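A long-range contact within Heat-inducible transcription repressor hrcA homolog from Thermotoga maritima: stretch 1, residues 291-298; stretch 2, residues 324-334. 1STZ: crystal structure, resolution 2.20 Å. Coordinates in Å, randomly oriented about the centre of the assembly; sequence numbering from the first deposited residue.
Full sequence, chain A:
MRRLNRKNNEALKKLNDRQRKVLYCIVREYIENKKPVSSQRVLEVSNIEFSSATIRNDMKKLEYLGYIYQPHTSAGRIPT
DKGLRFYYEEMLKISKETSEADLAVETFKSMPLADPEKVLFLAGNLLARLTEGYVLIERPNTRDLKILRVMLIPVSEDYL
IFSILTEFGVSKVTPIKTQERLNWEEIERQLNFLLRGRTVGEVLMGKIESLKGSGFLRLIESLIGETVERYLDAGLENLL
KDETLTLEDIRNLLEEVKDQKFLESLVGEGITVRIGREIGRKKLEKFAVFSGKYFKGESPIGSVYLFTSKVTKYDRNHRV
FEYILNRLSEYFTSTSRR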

# COMPACT_ATOMS: atom_id res chain seq x y z
N SER A 291 0.33 20.37 -14.00
CA SER A 291 -0.55 21.13 -13.17
C SER A 291 -2.00 20.82 -13.49
O SER A 291 -2.34 20.35 -14.59
CB SER A 291 -0.25 22.62 -13.30
OG SER A 291 -0.55 23.09 -14.61
N GLY A 292 -2.85 21.09 -12.51
CA GLY A 292 -4.28 20.85 -12.61
C GLY A 292 -4.96 21.29 -11.32
O GLY A 292 -4.29 21.65 -10.36
N LYS A 293 -6.28 21.25 -11.29
CA LYS A 293 -7.02 21.62 -10.09
C LYS A 293 -7.82 20.44 -9.58
O LYS A 293 -8.21 19.58 -10.34
CB LYS A 293 -7.96 22.77 -10.38
CG LYS A 293 -7.28 24.00 -10.96
CD LYS A 293 -8.21 25.18 -10.92
CE LYS A 293 -7.66 26.38 -11.65
NZ LYS A 293 -7.87 26.26 -13.11
N TYR A 294 -8.06 20.43 -8.27
CA TYR A 294 -9.04 19.54 -7.66
C TYR A 294 -10.27 20.38 -7.29
O TYR A 294 -10.14 21.57 -7.01
CB TYR A 294 -8.44 18.76 -6.47
CG TYR A 294 -8.07 19.56 -5.24
CD1 TYR A 294 -8.86 19.53 -4.10
CD2 TYR A 294 -6.89 20.27 -5.19
CE1 TYR A 294 -8.51 20.26 -2.97
CE2 TYR A 294 -6.54 21.00 -4.06
CZ TYR A 294 -7.33 20.99 -2.96
OH TYR A 294 -6.94 21.72 -1.84
N PHE A 295 -11.43 19.74 -7.33
CA PHE A 295 -12.71 20.42 -7.30
C PHE A 295 -13.64 19.88 -6.22
O PHE A 295 -13.60 18.71 -5.87
CB PHE A 295 -13.45 20.23 -8.64
CG PHE A 295 -12.79 20.89 -9.82
CD1 PHE A 295 -11.72 20.29 -10.45
CD2 PHE A 295 -13.27 22.09 -10.32
CE1 PHE A 295 -11.10 20.90 -11.55
CE2 PHE A 295 -12.69 22.69 -11.42
CZ PHE A 295 -11.60 22.09 -12.05
N LYS A 296 -14.53 20.76 -5.76
CA LYS A 296 -15.74 20.37 -5.06
C LYS A 296 -16.90 20.58 -6.01
O LYS A 296 -17.45 21.67 -6.09
CB LYS A 296 -15.89 21.22 -3.80
CG LYS A 296 -17.19 20.99 -3.03
CD LYS A 296 -17.48 22.14 -2.06
CE LYS A 296 -17.78 23.46 -2.76
NZ LYS A 296 -18.98 23.35 -3.64
N GLY A 297 -17.28 19.54 -6.74
CA GLY A 297 -18.29 19.67 -7.78
C GLY A 297 -17.70 20.42 -8.95
O GLY A 297 -16.67 20.01 -9.50
N GLU A 298 -18.33 21.52 -9.34
CA GLU A 298 -17.78 22.40 -10.39
C GLU A 298 -16.80 23.46 -9.85
O GLU A 298 -16.11 24.10 -10.62
CB GLU A 298 -18.92 23.11 -11.14
CG GLU A 298 -20.00 22.18 -11.68
CD GLU A 298 -19.57 21.44 -12.94
OE1 GLU A 298 -20.44 21.17 -13.80
OE2 GLU A 298 -18.37 21.11 -13.08
N ILE A 324 -4.61 10.78 -9.03
CA ILE A 324 -4.64 11.39 -7.70
C ILE A 324 -5.52 12.63 -7.68
O ILE A 324 -6.28 12.84 -6.74
CB ILE A 324 -3.20 11.73 -7.18
CG1 ILE A 324 -2.57 10.53 -6.51
CG2 ILE A 324 -3.23 12.77 -6.05
CD1 ILE A 324 -2.04 9.59 -7.39
N LEU A 325 -5.40 13.47 -8.71
CA LEU A 325 -6.25 14.63 -8.84
C LEU A 325 -7.71 14.23 -8.85
O LEU A 325 -8.50 14.85 -8.17
CB LEU A 325 -5.98 15.43 -10.10
CG LEU A 325 -5.24 16.77 -10.04
CD1 LEU A 325 -5.55 17.49 -11.30
CD2 LEU A 325 -5.62 17.62 -8.86
N ASN A 326 -8.07 13.23 -9.64
CA ASN A 326 -9.45 12.72 -9.66
C ASN A 326 -9.89 12.20 -8.27
O ASN A 326 -11.05 12.33 -7.91
CB ASN A 326 -9.63 11.61 -10.68
CG ASN A 326 -9.62 12.11 -12.12
OD1 ASN A 326 -9.73 13.30 -12.38
ND2 ASN A 326 -9.50 11.18 -13.06
N ARG A 327 -8.97 11.61 -7.52
CA ARG A 327 -9.26 11.14 -6.16
C ARG A 327 -9.50 12.28 -5.21
O ARG A 327 -10.32 12.17 -4.33
CB ARG A 327 -8.09 10.33 -5.59
CG ARG A 327 -8.17 8.86 -5.82
CD ARG A 327 -8.71 8.48 -7.11
NE ARG A 327 -9.91 7.67 -7.00
CZ ARG A 327 -10.93 7.70 -7.86
NH1 ARG A 327 -10.94 8.53 -8.90
NH2 ARG A 327 -11.98 6.86 -7.67
N LEU A 328 -8.77 13.37 -5.38
CA LEU A 328 -8.91 14.51 -4.49
C LEU A 328 -10.24 15.16 -4.76
O LEU A 328 -10.94 15.51 -3.83
CB LEU A 328 -7.77 15.53 -4.70
CG LEU A 328 -6.43 15.14 -4.09
CD1 LEU A 328 -5.40 16.19 -4.44
CD2 LEU A 328 -6.54 14.99 -2.60
N SER A 329 -10.58 15.30 -6.04
CA SER A 329 -11.89 15.83 -6.41
C SER A 329 -13.00 14.98 -5.82
O SER A 329 -14.01 15.50 -5.36
CB SER A 329 -12.06 15.92 -7.93
OG SER A 329 -11.25 16.97 -8.42
N GLU A 330 -12.80 13.66 -5.80
CA GLU A 330 -13.81 12.76 -5.24
C GLU A 330 -13.96 12.95 -3.73
O GLU A 330 -15.10 13.01 -3.22
CB GLU A 330 -13.43 11.32 -5.47
CG GLU A 330 -14.36 10.57 -6.39
CD GLU A 330 -13.69 9.32 -6.93
OE1 GLU A 330 -13.71 9.14 -8.16
OE2 GLU A 330 -13.13 8.53 -6.11
N TYR A 331 -12.83 13.01 -3.01
CA TYR A 331 -12.87 13.27 -1.59
C TYR A 331 -13.58 14.62 -1.31
O TYR A 331 -14.51 14.68 -0.52
CB TYR A 331 -11.47 13.25 -0.93
CG TYR A 331 -11.61 13.60 0.54
CD1 TYR A 331 -11.94 12.64 1.49
CD2 TYR A 331 -11.53 14.92 0.95
CE1 TYR A 331 -12.13 12.99 2.83
CE2 TYR A 331 -11.73 15.28 2.28
CZ TYR A 331 -12.03 14.32 3.22
OH TYR A 331 -12.21 14.71 4.53
N PHE A 332 -13.14 15.69 -1.96
CA PHE A 332 -13.66 17.03 -1.64
C PHE A 332 -15.13 17.21 -2.04
O PHE A 332 -15.91 17.85 -1.31
CB PHE A 332 -12.73 18.13 -2.18
CG PHE A 332 -11.54 18.34 -1.31
CD1 PHE A 332 -10.38 17.59 -1.47
CD2 PHE A 332 -11.61 19.24 -0.25
CE1 PHE A 332 -9.33 17.75 -0.61
CE2 PHE A 332 -10.54 19.43 0.60
CZ PHE A 332 -9.39 18.68 0.43
N THR A 333 -15.51 16.56 -3.14
CA THR A 333 -16.87 16.60 -3.66
C THR A 333 -17.86 15.76 -2.84
O THR A 333 -19.03 16.13 -2.73
CB THR A 333 -16.91 16.11 -5.13
OG1 THR A 333 -16.16 16.99 -5.97
CG2 THR A 333 -18.33 16.19 -5.72
N SER A 334 -17.40 14.62 -2.34
CA SER A 334 -18.27 13.73 -1.57
C SER A 334 -18.45 14.30 -0.17
O SER A 334 -19.45 14.08 0.48
CB SER A 334 -17.70 12.31 -1.50
OG SER A 334 -16.53 12.28 -0.69

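When a strand edge runs alongside a helix, its backbone amides and carbonyls need polar partners, and short hydroxyl side chains on the helix can provide them. The contact between strand 291-296 and helix 324-334 of the HrcA homolog is a compact example. The two elements run in nearly the same direction, their axes 22° apart and approaching to 6.4 Å, and their backbones come close toward the C-terminal end of the strand, where the CA of Lys-296 lies 4.2 Å from the CA of Thr-333.

Ser-329 and Thr-333, one helical turn apart, do the polar work. Both have chi1 in the m well, and both CA-to-CB bonds point sideways to the strand. In this conformation Ser-329 OG accepts a hydrogen bond from the N of Phe-295 at 3.0 Å. The proton of Ser-329 OG makes a weak bond back to the O of Leu-325, in the preceding turn, with Ser-329 OG and Leu-325 O 3.5 Å apart. Thr-333 repeats the scheme farther along: its OG1 receives the N of Gly-297 at 2.9 Å in a nearly straight bond (170°). Thr-333 OG1 also lies 2.7 Å from the O of Ser-329 and 3.1 Å from the O of Phe-295, two acceptors within reach of one proton, and the geometry does not choose between them. The O of Phe-295 also receives a CA-H...O contact from the CA of Ser-329, at 3.4 Å, a sign of how closely the backbones fit.

Beside this polar seam lies an apolar one, centred on Tyr-294, which points toward the helix. Its p rotamer (chi1 67°) brings the ring against Phe-332, Tyr-294 CE1 lying 3.5 Å from Phe-332 CE1; the ring planes are inclined at 54°, with the Tyr-294 atom over one face of the Phe-332 ring. Phe-332, in the m rotamer, itself points toward the strand. Nearer the backbone, the CB of Tyr-294 packs 3.7 Å from the CB of Leu-328 and 3.9 Å from the CD2 of Leu-325. Leu-325 starts out sideways, but its end comes nearer the strand; with chi1 between wells at -106°, its CD1 sits 3.8 Å from the CA of Gly-292. An ideal CB on Gly-292 would fall 2.7 Å from the CD1 of Leu-325, a clash, so the bare backbone makes room for the leucine.

Gly-297 is a different case: its positive phi of 73° itself favours glycine. Lys-296 leaves the interface gradually, its CG 3.8 Å from the O of Phe-332 before the chain's end leads away.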